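Local coordinates for protein lysozyme M1 (PDB 1JFX) that hydrolyses the beta-1,4 linkages between N-acetylmuramic acid and N-acetylglucosamine in bacterial cell-wall peptidoglycan, acting as a secreted lysozyme and diacetylmuramidase, at residues D1-Q14 and V193-A206. Sequence-based numbering, arbitrary orientation.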
loop_
_atom_site.group_PDB
_atom_site.type_symbol
_atom_site.label_atom_id
_atom_site.label_comp_id
_atom_site.label_asym_id
_atom_site.label_seq_id
_atom_site.Cartn_x
_atom_site.Cartn_y
_atom_site.Cartn_z
ATOM N N ASP A 1 6.914 4.891 -15.401
ATOM C CA ASP A 1 7.149 3.778 -16.366
ATOM C C ASP A 1 5.802 3.083 -16.524
ATOM O O ASP A 1 5.329 2.424 -15.604
ATOM C CB ASP A 1 8.201 2.822 -15.785
ATOM C CG ASP A 1 8.545 1.676 -16.713
ATOM O OD1 ASP A 1 7.692 1.266 -17.523
ATOM O OD2 ASP A 1 9.682 1.155 -16.605
ATOM N N THR A 2 5.189 3.242 -17.697
ATOM C CA THR A 2 3.868 2.680 -17.953
ATOM C C THR A 2 3.895 1.277 -18.536
ATOM O O THR A 2 2.845 0.744 -18.906
ATOM C CB THR A 2 3.063 3.578 -18.939
ATOM O OG1 THR A 2 3.733 3.614 -20.211
ATOM C CG2 THR A 2 2.940 5.001 -18.396
ATOM N N SER A 3 5.073 0.668 -18.600
ATOM C CA SER A 3 5.201 -0.670 -19.194
ATOM C C SER A 3 4.862 -1.838 -18.263
ATOM O O SER A 3 4.818 -1.685 -17.048
ATOM C CB SER A 3 6.624 -0.857 -19.741
ATOM O OG SER A 3 7.554 -1.121 -18.699
ATOM N N GLY A 4 4.630 -3.005 -18.856
ATOM C CA GLY A 4 4.338 -4.189 -18.073
ATOM C C GLY A 4 3.052 -4.098 -17.268
ATOM O O GLY A 4 2.102 -3.401 -17.656
ATOM N N VAL A 5 3.027 -4.817 -16.148
ATOM C CA VAL A 5 1.860 -4.865 -15.273
ATOM C C VAL A 5 1.678 -3.507 -14.574
ATOM O O VAL A 5 2.579 -3.005 -13.901
ATOM C CB VAL A 5 2.012 -6.016 -14.247
ATOM C CG1 VAL A 5 0.838 -6.002 -13.263
ATOM C CG2 VAL A 5 2.060 -7.375 -14.992
ATOM N N GLN A 6 0.489 -2.933 -14.739
ATOM C CA GLN A 6 0.175 -1.596 -14.225
ATOM C C GLN A 6 -1.024 -1.560 -13.295
ATOM O O GLN A 6 -1.902 -2.415 -13.371
ATOM C CB GLN A 6 -0.112 -0.674 -15.417
ATOM C CG GLN A 6 1.094 -0.386 -16.292
ATOM C CD GLN A 6 2.020 0.619 -15.649
ATOM O OE1 GLN A 6 1.579 1.687 -15.191
ATOM N NE2 GLN A 6 3.318 0.294 -15.609
ATOM N N GLY A 7 -1.066 -0.549 -12.432
ATOM C CA GLY A 7 -2.195 -0.425 -11.522
ATOM C C GLY A 7 -2.354 0.995 -11.030
ATOM O O GLY A 7 -1.633 1.902 -11.466
ATOM N N ILE A 8 -3.303 1.195 -10.129
ATOM C CA ILE A 8 -3.526 2.513 -9.541
ATOM C C ILE A 8 -3.782 2.348 -8.060
ATOM O O ILE A 8 -3.875 1.230 -7.560
ATOM C CB ILE A 8 -4.767 3.229 -10.150
ATOM C CG1 ILE A 8 -6.037 2.398 -9.910
ATOM C CG2 ILE A 8 -4.559 3.481 -11.651
ATOM C CD1 ILE A 8 -7.330 3.117 -10.338
ATOM N N ASP A 9 -3.825 3.458 -7.338
ATOM C CA ASP A 9 -4.210 3.409 -5.925
ATOM C C ASP A 9 -5.099 4.625 -5.773
ATOM O O ASP A 9 -4.893 5.656 -6.435
ATOM C CB ASP A 9 -3.025 3.410 -4.947
ATOM C CG ASP A 9 -2.182 4.660 -5.018
ATOM O OD1 ASP A 9 -2.536 5.688 -4.384
ATOM O OD2 ASP A 9 -1.151 4.596 -5.713
ATOM N N VAL A 10 -6.127 4.487 -4.948
ATOM C CA VAL A 10 -7.096 5.559 -4.785
ATOM C C VAL A 10 -7.610 5.658 -3.362
ATOM O O VAL A 10 -7.438 4.745 -2.570
ATOM C CB VAL A 10 -8.347 5.314 -5.667
ATOM C CG1 VAL A 10 -7.956 5.140 -7.116
ATOM C CG2 VAL A 10 -9.089 4.062 -5.183
ATOM N N SER A 11 -8.259 6.784 -3.070
ATOM C CA SER A 11 -8.875 7.031 -1.776
ATOM C C SER A 11 -10.126 7.845 -2.088
ATOM O O SER A 11 -10.478 8.022 -3.256
ATOM C CB SER A 11 -7.953 7.823 -0.848
ATOM O OG SER A 11 -7.731 9.146 -1.321
ATOM N N HIS A 12 -10.794 8.354 -1.059
ATOM C CA HIS A 12 -12.009 9.127 -1.300
ATOM C C HIS A 12 -11.720 10.354 -2.173
ATOM O O HIS A 12 -12.634 10.899 -2.788
ATOM C CB HIS A 12 -12.645 9.579 0.024
ATOM C CG HIS A 12 -12.110 10.875 0.531
ATOM N ND1 HIS A 12 -10.845 11.004 1.062
ATOM C CD2 HIS A 12 -12.642 12.118 0.517
ATOM C CE1 HIS A 12 -10.618 12.273 1.351
ATOM N NE2 HIS A 12 -11.694 12.969 1.030
ATOM N N TRP A 13 -10.464 10.785 -2.241
ATOM C CA TRP A 13 -10.137 11.954 -3.065
ATOM C C TRP A 13 -10.474 11.734 -4.538
ATOM O O TRP A 13 -10.694 12.698 -5.280
ATOM C CB TRP A 13 -8.654 12.319 -2.962
ATOM C CG TRP A 13 -8.242 12.905 -1.647
ATOM C CD1 TRP A 13 -7.435 12.326 -0.711
ATOM C CD2 TRP A 13 -8.592 14.198 -1.129
ATOM N NE1 TRP A 13 -7.256 13.176 0.355
ATOM C CE2 TRP A 13 -7.954 14.331 0.126
ATOM C CE3 TRP A 13 -9.383 15.255 -1.602
ATOM C CZ2 TRP A 13 -8.079 15.482 0.917
ATOM C CZ3 TRP A 13 -9.509 16.403 -0.814
ATOM C CH2 TRP A 13 -8.858 16.503 0.433
ATOM N N GLN A 14 -10.498 10.477 -4.966
ATOM C CA GLN A 14 -10.804 10.158 -6.354
ATOM C C GLN A 14 -12.299 10.098 -6.668
ATOM O O GLN A 14 -12.684 9.883 -7.818
ATOM C CB GLN A 14 -10.120 8.848 -6.768
ATOM C CG GLN A 14 -8.658 9.027 -7.169
ATOM C CD GLN A 14 -7.810 9.594 -6.055
ATOM O OE1 GLN A 14 -7.703 9.007 -4.980
ATOM N NE2 GLN A 14 -7.193 10.747 -6.308
ATOM N N VAL A 193 -11.723 7.196 -13.779
ATOM C CA VAL A 193 -11.378 8.065 -12.662
ATOM C C VAL A 193 -11.307 9.489 -13.183
ATOM O O VAL A 193 -10.632 9.763 -14.180
ATOM C CB VAL A 193 -10.011 7.725 -12.051
ATOM C CG1 VAL A 193 -9.684 8.708 -10.943
ATOM C CG2 VAL A 193 -10.025 6.305 -11.506
ATOM N N SER A 194 -12.012 10.395 -12.520
ATOM C CA SER A 194 -11.973 11.790 -12.935
ATOM C C SER A 194 -10.864 12.516 -12.186
ATOM O O SER A 194 -10.825 12.498 -10.954
ATOM C CB SER A 194 -13.317 12.476 -12.665
ATOM O OG SER A 194 -14.329 11.973 -13.517
ATOM N N GLY A 195 -9.966 13.143 -12.936
ATOM C CA GLY A 195 -8.883 13.896 -12.323
ATOM C C GLY A 195 -7.596 13.117 -12.112
ATOM O O GLY A 195 -7.418 12.013 -12.631
ATOM N N ASP A 196 -6.693 13.705 -11.340
ATOM C CA ASP A 196 -5.402 13.087 -11.063
ATOM C C ASP A 196 -5.514 11.746 -10.356
ATOM O O ASP A 196 -6.265 11.601 -9.388
ATOM C CB ASP A 196 -4.538 14.016 -10.194
ATOM C CG ASP A 196 -4.082 15.259 -10.931
ATOM O OD1 ASP A 196 -4.037 15.258 -12.180
ATOM O OD2 ASP A 196 -3.743 16.248 -10.243
ATOM N N VAL A 197 -4.777 10.763 -10.844
ATOM C CA VAL A 197 -4.782 9.454 -10.196
ATOM C C VAL A 197 -3.345 8.979 -10.010
ATOM O O VAL A 197 -2.469 9.276 -10.827
ATOM C CB VAL A 197 -5.572 8.390 -11.016
ATOM C CG1 VAL A 197 -4.813 8.010 -12.287
ATOM C CG2 VAL A 197 -5.831 7.164 -10.138
ATOM N N ASP A 198 -3.100 8.277 -8.906
ATOM C CA ASP A 198 -1.788 7.710 -8.619
ATOM C C ASP A 198 -1.617 6.470 -9.485
ATOM O O ASP A 198 -2.493 5.593 -9.497
ATOM C CB ASP A 198 -1.690 7.257 -7.162
ATOM C CG ASP A 198 -1.731 8.400 -6.171
ATOM O OD1 ASP A 198 -1.486 9.558 -6.561
ATOM O OD2 ASP A 198 -1.980 8.123 -4.970
ATOM N N ARG A 199 -0.490 6.389 -10.194
ATOM C CA ARG A 199 -0.214 5.241 -11.058
ATOM C C ARG A 199 0.956 4.445 -10.510
ATOM O O ARG A 199 1.962 5.006 -10.057
ATOM C CB ARG A 199 0.085 5.686 -12.494
ATOM C CG ARG A 199 -1.096 6.400 -13.166
ATOM C CD ARG A 199 -0.923 6.484 -14.681
ATOM N NE ARG A 199 -0.826 5.148 -15.265
ATOM C CZ ARG A 199 -0.659 4.910 -16.563
ATOM N NH1 ARG A 199 -0.580 5.924 -17.414
ATOM N NH2 ARG A 199 -0.545 3.656 -17.006
ATOM N N ASN A 200 0.816 3.127 -10.576
ATOM C CA ASN A 200 1.819 2.201 -10.057
ATOM C C ASN A 200 2.222 1.156 -11.067
ATOM O O ASN A 200 1.432 0.776 -11.946
ATOM C CB ASN A 200 1.245 1.459 -8.858
ATOM C CG ASN A 200 0.841 2.393 -7.763
ATOM O OD1 ASN A 200 1.692 2.973 -7.098
ATOM N ND2 ASN A 200 -0.464 2.579 -7.586
ATOM N N LYS A 201 3.457 0.686 -10.918
ATOM C CA LYS A 201 3.983 -0.392 -11.744
ATOM C C LYS A 201 4.284 -1.551 -10.773
ATOM O O LYS A 201 4.647 -1.319 -9.610
ATOM C CB LYS A 201 5.283 0.056 -12.426
ATOM C CG LYS A 201 5.924 -1.008 -13.299
ATOM C CD LYS A 201 7.094 -0.411 -14.072
ATOM C CE LYS A 201 7.971 -1.480 -14.709
ATOM N NZ LYS A 201 7.268 -2.274 -15.765
ATOM N N PHE A 202 4.088 -2.787 -11.234
ATOM C CA PHE A 202 4.394 -3.973 -10.427
ATOM C C PHE A 202 5.675 -4.567 -11.010
ATOM O O PHE A 202 5.799 -4.689 -12.230
ATOM C CB PHE A 202 3.256 -4.998 -10.511
ATOM C CG PHE A 202 3.609 -6.349 -9.940
ATOM C CD1 PHE A 202 3.695 -6.545 -8.557
ATOM C CD2 PHE A 202 3.860 -7.428 -10.789
ATOM C CE1 PHE A 202 4.026 -7.805 -8.022
ATOM C CE2 PHE A 202 4.193 -8.693 -10.266
ATOM C CZ PHE A 202 4.274 -8.877 -8.879
ATOM N N ASN A 203 6.617 -4.942 -10.148
ATOM C CA ASN A 203 7.896 -5.472 -10.618
ATOM C C ASN A 203 7.811 -6.968 -10.879
ATOM O O ASN A 203 8.299 -7.780 -10.091
ATOM C CB ASN A 203 8.986 -5.169 -9.584
ATOM C CG ASN A 203 10.388 -5.233 -10.172
ATOM O OD1 ASN A 203 10.563 -5.525 -11.352
ATOM N ND2 ASN A 203 11.390 -4.955 -9.346
ATOM N N GLY A 204 7.195 -7.330 -11.998
ATOM C CA GLY A 204 7.059 -8.739 -12.320
ATOM C C GLY A 204 5.931 -9.018 -13.292
ATOM O O GLY A 204 5.206 -8.119 -13.715
ATOM N N SER A 205 5.796 -10.288 -13.648
ATOM C CA SER A 205 4.788 -10.745 -14.589
ATOM C C SER A 205 3.382 -10.781 -14.013
ATOM O O SER A 205 3.188 -10.668 -12.807
ATOM C CB SER A 205 5.124 -12.163 -15.037
ATOM O OG SER A 205 5.000 -13.070 -13.946
ATOM N N ALA A 206 2.411 -10.987 -14.891
ATOM C CA ALA A 206 1.025 -11.094 -14.451
ATOM C C ALA A 206 0.918 -12.280 -13.494
ATOM O O ALA A 206 0.210 -12.220 -12.474
ATOM C CB ALA A 206 0.106 -11.294 -15.652
HETATM O O HOH W 1 5.302 -6.739 -16.055
HETATM O O HOH W 2 5.411 -3.976 -14.747
HETATM O O HOH W 3 -0.695 2.636 -14.027
HETATM O O HOH W 4 -5.024 8.380 -6.832
HETATM O O HOH W 5 -13.465 9.633 -10.272
#
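Gly7 and Asn200 form the hydrogen-bonded antiparallel pair at the middle of the contact, each backbone N reaching the other's O at 2.9 Å. Phe202 N to Val5 O extends the ladder, whereas towards Asp9 it slackens: Asp9 N to Asp198 O is weak, and water 4 links Asp9 O to Asp198 N. The N-to-C directions of the short segments 6-10 and 196-202 differ by 140°, their axes coming within 4.5 Å. On the face of Gln6 and Lys201, the lysine chain is extended until its last torsion turns NZ (chi4 65°) onto Ser3 O, 2.8 Å away. That carbonyl is gripped from both faces of its plane, by Lys201 NZ on one and Gln6 NE2 on the other. NE2 also donates to Asp1 O, and OE1 binds Tyr184 and water 3, so both ends of the buried amide are held. Water 3 also meets Gly7 O and lies in the guanidinium plane of Arg199, accepting from NE; Thr2 CG2 covers one face of that group. Farther along, Ile8 CB rests on Val197 CG2 at 4.1 Å, the two side chains nearly perpendicular. On the face of Asp9 and Asn200, Asn200 ND2 donates almost straight (169°) to the anti lone pair of Asp9 OD2 at 2.8 Å, an oxygen shared with Gln183, while Trp161 holds Asn200 OD1. Asp9 OD1 lies 2.6 Å from Asp198 OD2, the two side chains crossing obliquely. Strand 6-10 also pairs in parallel with strand 29-36, and strand 196-202 pairs antiparallel with strand 181-185, so this antiparallel seam closes the beta/alpha barrel of the family 25 glycosyl hydrolase domain and sets Asp9, a predicted active-site residue, near Asp98.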